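Local coordinates for methyltransferase (Thermus thermophilus, PDB 1WS6), which probably transfers a methyl group from S-adenosylmethionine to its substrate, perhaps ribosomal RNA as in relatives of its family, through a Rossmann-type methyltransferase fold, at residues A[7-12]-A[59-64]; A[115-120]-A[144-149]. All coordinates share one frame; numbering follows the deposited sequence.

Interaction 1: A[7-12]-A[59-64]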
loop_
_atom_site.group_PDB
_atom_site.type_symbol
_atom_site.label_atom_id
_atom_site.label_comp_id
_atom_site.label_asym_id
_atom_site.label_seq_id
_atom_site.Cartn_x
_atom_site.Cartn_y
_atom_site.Cartn_z
ATOM N N GLY A 7 7.278 -7.749 12.155
ATOM C CA GLY A 7 7.071 -9.020 11.493
ATOM C C GLY A 7 8.338 -9.772 11.130
ATOM O O GLY A 7 9.431 -9.418 11.566
ATOM N N LYS A 8 8.180 -10.810 10.312
ATOM C CA LYS A 8 9.280 -11.665 9.889
ATOM C C LYS A 8 10.530 -11.000 9.319
ATOM O O LYS A 8 11.623 -11.561 9.418
ATOM C CB LYS A 8 8.758 -12.709 8.894
ATOM C CG LYS A 8 7.988 -13.841 9.568
ATOM C CD LYS A 8 7.235 -14.723 8.575
ATOM C CE LYS A 8 5.987 -14.019 8.042
ATOM N NZ LYS A 8 5.188 -14.870 7.109
ATOM N N ALA A 9 10.384 -9.815 8.732
ATOM C CA ALA A 9 11.529 -9.118 8.148
ATOM C C ALA A 9 11.929 -7.851 8.912
ATOM O O ALA A 9 12.640 -6.993 8.386
ATOM C CB ALA A 9 11.236 -8.782 6.690
ATOM N N ARG A 10 11.483 -7.753 10.160
ATOM C CA ARG A 10 11.783 -6.611 11.023
ATOM C C ARG A 10 13.243 -6.173 10.988
ATOM O O ARG A 10 14.149 -6.968 11.246
ATOM C CB ARG A 10 11.392 -6.957 12.456
ATOM C CG ARG A 10 11.713 -5.908 13.505
ATOM C CD ARG A 10 11.101 -6.338 14.824
ATOM N NE ARG A 10 11.270 -5.369 15.903
ATOM C CZ ARG A 10 12.363 -5.260 16.648
ATOM N NH1 ARG A 10 13.403 -6.061 16.438
ATOM N NH2 ARG A 10 12.411 -4.352 17.613
ATOM N N GLY A 11 13.465 -4.906 10.655
ATOM C CA GLY A 11 14.811 -4.370 10.620
ATOM C C GLY A 11 15.533 -4.366 9.285
ATOM O O GLY A 11 16.491 -3.618 9.111
ATOM N N VAL A 12 15.091 -5.187 8.340
ATOM C CA VAL A 12 15.750 -5.250 7.034
ATOM C C VAL A 12 15.649 -3.959 6.219
ATOM O O VAL A 12 14.564 -3.397 6.040
ATOM C CB VAL A 12 15.189 -6.421 6.187
ATOM C CG1 VAL A 12 15.725 -6.344 4.766
ATOM C CG2 VAL A 12 15.582 -7.749 6.819
ATOM N N ALA A 59 3.475 -5.146 5.008
ATOM C CA ALA A 59 2.295 -5.984 5.188
ATOM C C ALA A 59 2.698 -7.455 5.100
ATOM O O ALA A 59 2.290 -8.269 5.929
ATOM C CB ALA A 59 1.240 -5.663 4.118
ATOM N N ALA A 60 3.502 -7.788 4.096
ATOM C CA ALA A 60 3.947 -9.159 3.915
ATOM C C ALA A 60 4.697 -9.626 5.144
ATOM O O ALA A 60 4.470 -10.725 5.641
ATOM C CB ALA A 60 4.836 -9.261 2.698
ATOM N N SER A 61 5.587 -8.781 5.643
ATOM C CA SER A 61 6.375 -9.119 6.812
ATOM C C SER A 61 5.498 -9.329 8.029
ATOM O O SER A 61 5.874 -10.036 8.959
ATOM C CB SER A 61 7.385 -8.012 7.112
ATOM O OG SER A 61 8.125 -8.308 8.285
ATOM N N GLU A 62 4.322 -8.719 8.024
ATOM C CA GLU A 62 3.449 -8.842 9.172
ATOM C C GLU A 62 2.364 -9.890 9.043
ATOM O O GLU A 62 1.411 -9.894 9.812
ATOM C CB GLU A 62 2.855 -7.474 9.529
ATOM C CG GLU A 62 3.887 -6.564 10.188
ATOM C CD GLU A 62 3.333 -5.221 10.620
ATOM O OE1 GLU A 62 2.226 -5.169 11.205
ATOM O OE2 GLU A 62 4.030 -4.209 10.390
ATOM N N GLY A 63 2.522 -10.786 8.076
ATOM C CA GLY A 63 1.556 -11.854 7.908
ATOM C C GLY A 63 0.448 -11.675 6.889
ATOM O O GLY A 63 -0.427 -12.533 6.783
ATOM N N TRP A 64 0.459 -10.574 6.148
ATOM C CA TRP A 64 -0.562 -10.352 5.127
ATOM C C TRP A 64 -0.144 -11.036 3.838
ATOM O O TRP A 64 1.042 -11.264 3.613
ATOM C CB TRP A 64 -0.724 -8.866 4.826
ATOM C CG TRP A 64 -1.287 -8.080 5.938
ATOM C CD1 TRP A 64 -0.616 -7.563 7.006
ATOM C CD2 TRP A 64 -2.662 -7.761 6.130
ATOM N NE1 TRP A 64 -1.497 -6.934 7.857
ATOM C CE2 TRP A 64 -2.762 -7.047 7.339
ATOM C CE3 TRP A 64 -3.822 -8.014 5.399
ATOM C CZ2 TRP A 64 -3.977 -6.588 7.830
ATOM C CZ3 TRP A 64 -5.023 -7.559 5.887
ATOM C CH2 TRP A 64 -5.096 -6.854 7.090
#

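Interaction 2: A[115-120]-A[144-149]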
loop_
_atom_site.group_PDB
_atom_site.type_symbol
_atom_site.label_atom_id
_atom_site.label_comp_id
_atom_site.label_asym_id
_atom_site.label_seq_id
_atom_site.Cartn_x
_atom_site.Cartn_y
_atom_site.Cartn_z
ATOM N N PHE A 115 -4.215 -0.355 0.282
ATOM C CA PHE A 115 -3.491 0.871 0.599
ATOM C C PHE A 115 -2.946 1.516 -0.659
ATOM O O PHE A 115 -2.300 0.860 -1.479
ATOM C CB PHE A 115 -2.330 0.573 1.557
ATOM C CG PHE A 115 -1.381 1.734 1.748
ATOM C CD1 PHE A 115 -0.369 1.991 0.823
ATOM C CD2 PHE A 115 -1.508 2.579 2.839
ATOM C CE1 PHE A 115 0.501 3.075 0.986
ATOM C CE2 PHE A 115 -0.645 3.665 3.013
ATOM C CZ PHE A 115 0.361 3.915 2.085
HETATM N N MSE A 116 -3.185 2.812 -0.802
HETATM C CA MSE A 116 -2.705 3.527 -1.967
HETATM C C MSE A 116 -2.010 4.843 -1.623
HETATM O O MSE A 116 -2.605 5.742 -1.035
HETATM C CB MSE A 116 -3.870 3.779 -2.919
HETATM C CG MSE A 116 -3.517 4.605 -4.127
HETATM SE SE MSE A 116 -4.954 4.629 -5.419
HETATM C CE MSE A 116 -4.333 3.171 -6.482
ATOM N N ALA A 117 -0.739 4.941 -1.990
ATOM C CA ALA A 117 0.043 6.145 -1.755
ATOM C C ALA A 117 0.721 6.540 -3.068
ATOM O O ALA A 117 1.936 6.405 -3.232
ATOM C CB ALA A 117 1.084 5.895 -0.667
ATOM N N PRO A 118 -0.069 7.027 -4.029
ATOM C CA PRO A 118 0.472 7.434 -5.324
ATOM C C PRO A 118 1.253 8.738 -5.240
ATOM O O PRO A 118 1.110 9.494 -4.283
ATOM C CB PRO A 118 -0.777 7.554 -6.191
ATOM C CG PRO A 118 -1.813 8.011 -5.229
ATOM C CD PRO A 118 -1.530 7.223 -3.971
ATOM N N PRO A 119 2.117 9.004 -6.232
ATOM C CA PRO A 119 2.889 10.247 -6.209
ATOM C C PRO A 119 1.958 11.452 -6.266
ATOM O O PRO A 119 1.135 11.571 -7.166
ATOM C CB PRO A 119 3.793 10.116 -7.434
ATOM C CG PRO A 119 3.028 9.225 -8.341
ATOM C CD PRO A 119 2.477 8.184 -7.402
ATOM N N TYR A 120 2.104 12.330 -5.280
ATOM C CA TYR A 120 1.291 13.534 -5.119
ATOM C C TYR A 120 1.097 14.432 -6.339
ATOM O O TYR A 120 0.228 15.310 -6.333
ATOM C CB TYR A 120 1.857 14.360 -3.962
ATOM C CG TYR A 120 1.811 13.615 -2.652
ATOM C CD1 TYR A 120 2.422 14.119 -1.511
ATOM C CD2 TYR A 120 1.138 12.401 -2.555
ATOM C CE1 TYR A 120 2.359 13.425 -0.304
ATOM C CE2 TYR A 120 1.071 11.708 -1.364
ATOM C CZ TYR A 120 1.680 12.220 -0.242
ATOM O OH TYR A 120 1.601 11.513 0.939
ATOM N N VAL A 144 -7.327 2.495 2.266
ATOM C CA VAL A 144 -6.532 3.500 2.943
ATOM C C VAL A 144 -5.854 4.349 1.888
ATOM O O VAL A 144 -5.142 3.834 1.028
ATOM C CB VAL A 144 -5.462 2.864 3.834
ATOM C CG1 VAL A 144 -4.639 3.960 4.501
ATOM C CG2 VAL A 144 -6.123 1.961 4.874
ATOM N N LEU A 145 -6.064 5.653 1.968
ATOM C CA LEU A 145 -5.495 6.563 0.992
ATOM C C LEU A 145 -4.510 7.534 1.653
ATOM O O LEU A 145 -4.857 8.191 2.632
ATOM C CB LEU A 145 -6.649 7.321 0.322
ATOM C CG LEU A 145 -7.905 6.437 0.108
ATOM C CD1 LEU A 145 -9.111 7.271 -0.324
ATOM C CD2 LEU A 145 -7.608 5.372 -0.935
ATOM N N GLN A 146 -3.275 7.600 1.151
ATOM C CA GLN A 146 -2.293 8.532 1.709
ATOM C C GLN A 146 -2.213 9.712 0.758
ATOM O O GLN A 146 -2.227 9.533 -0.451
ATOM C CB GLN A 146 -0.906 7.899 1.848
ATOM C CG GLN A 146 0.137 8.889 2.371
ATOM C CD GLN A 146 1.554 8.325 2.412
ATOM O OE1 GLN A 146 2.506 8.974 1.964
ATOM N NE2 GLN A 146 1.704 7.123 2.968
ATOM N N HIS A 147 -2.115 10.918 1.302
ATOM C CA HIS A 147 -2.080 12.116 0.475
ATOM C C HIS A 147 -1.656 13.331 1.293
ATOM O O HIS A 147 -1.520 13.258 2.512
ATOM C CB HIS A 147 -3.480 12.358 -0.065
ATOM C CG HIS A 147 -4.525 12.415 1.010
ATOM N ND1 HIS A 147 -4.652 13.484 1.869
ATOM C CD2 HIS A 147 -5.458 11.512 1.395
ATOM C CE1 HIS A 147 -5.617 13.239 2.736
ATOM N NE2 HIS A 147 -6.122 12.048 2.472
ATOM N N PRO A 148 -1.427 14.470 0.628
ATOM C CA PRO A 148 -1.031 15.643 1.418
ATOM C C PRO A 148 -2.204 16.069 2.294
ATOM O O PRO A 148 -3.353 16.065 1.847
ATOM C CB PRO A 148 -0.656 16.677 0.352
ATOM C CG PRO A 148 -1.342 16.192 -0.903
ATOM C CD PRO A 148 -1.244 14.702 -0.814
ATOM N N LYS A 149 -1.918 16.420 3.546
ATOM C CA LYS A 149 -2.957 16.808 4.495
ATOM C C LYS A 149 -3.947 17.865 3.996
ATOM O O LYS A 149 -5.075 17.945 4.485
ATOM C CB LYS A 149 -2.322 17.273 5.811
ATOM C CG LYS A 149 -1.839 18.724 5.828
ATOM C CD LYS A 149 -1.204 19.065 7.177
ATOM C CE LYS A 149 -1.290 20.556 7.503
ATOM N NZ LYS A 149 -0.675 21.435 6.477
#

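Interaction 1: A[7-12]-A[59-64]
Ser61 and the backbone of Gly7, Lys8 and Ala9 meet at the C-terminal end of helix 54-61. The Ser61 OG is anti to its own backbone N (chi1 178°), and this turns the hydroxyl oxygen to the loop. There OG accepts the N-H of Ala9 at 2.8 Å in a fairly straight bond, 162° at the hydrogen. The same hydroxyl is hydrogen-bonded to Gly6 O, so one oxygen is bonded to the loop at Gly6 and at Ala9. The Ala9 CB lies against this group, 3.5 Å from Ser61 OG. The Ser61 carbonyl also faces the loop. Its O takes the N-H of Lys8 at 2.8 Å, in a bent bond of 136°. Gly7 CA comes to 3.0 Å from Ser61 O, a CA-H...O contact. A side chain at Gly7 would run into this carbonyl, and the positive phi of Gly7 also favours glycine. The Lys8 chain bends at chi3 and brings CE to 4.1 Å from Ser61 O. An alanine at Ser61 would lack OG, and would probably leave Ala9 N and Gly6 O without this partner. The Glu62 CB points away from the loop, though CG still passes Gly7 N. Its OE1 forms a salt bridge with Arg36 of helix 25-38. Gly63 closes the helix as the C-prime residue of a Schellman motif, with Trp64 N bonded to Ala59 O and Gly63 N to Ala60 O. The contact thus joins the loop between strands 2-3 and 13-14 to the end of helix 54-61. Ala9 also touches Thr86 of helix 73-86, Glu62 touches Phe32 of helix 25-38, and Trp64 rests on Thr112 and Val113 of strand 111-116.

Interaction 2: A[115-120]-A[144-149]
Met116 N, of a selenomethionine in this crystal, donates to Val144 O at 2.9 Å. Gln146 N returns a bond of 2.9 Å to Met116 O, almost straight at 175°. One residue bonded to two residues two apart is the ladder of parallel strands. It joins strands 111-116 and 141-148 of the Rossmann-like methyltransferase sheet, which helix 126-134 links in a beta-alpha-beta crossover. Residues 117-120, Ala-Pro-Pro-Tyr, leave the strand end where related amino-methyltransferases carry an Asp- or Asn-Pro-Pro-Tyr motif. This suggests a place beside the active site, with alanine in the first position here. Phe115 and Val144 share one face of the sheet. The Phe115 CG is anti to the backbone N (chi1 170°), and CD2 of the ring meets Val144 CG1 at 3.8 Å. Gln146 crosses the same ring obliquely. Its NE2 lies in the ring plane at the edge, 3.6 Å from Phe115 CZ. Ala117 CB packs on Gln146 CB at 3.8 Å, next to the amide. On the other face Met116 and Leu145 both touch Phe128 of helix 126-134. The Gln146 and Tyr120 side chains cross at about a right angle, with ring and amide planes 73° apart. Tyr120 OH gives Gln146 OE1 a weak bond of 2.9 Å, and a second weak bond joins this hydroxyl to Asn164. The Tyr120 ring lies beside His147 CA, at the end of strand 141-148. His147 donates from ND1 to Pro148 O and bonds Thr167 through NE2, which fixes the imidazole at both nitrogens. Pro148 CD sits 3.5 Å from the centroid of the Tyr120 ring, over the face in a CH-pi contact.

In the fold
Along the chain, both segments of interaction 1 come before those of interaction 2. Their centres are 21 Å apart, on opposite sides of the chain's centre, and the nearest atoms are about 8 Å apart without touching. Both belong to one Rossmann-like domain built on a seven-stranded sheet. Helix 54-61, which carries interaction 1, runs from strand 44-48 to strand 65-69. Strand 44-48 is also the neighbour of strand 111-116 in interaction 2. The glycines Gly51, Gly53 and Gly56, which fit a cofactor-binding pattern, lie just before and in this helix. One contact therefore ties an N-terminal loop to the end of helix 54-61, and the other pairs central strands near the probable active site.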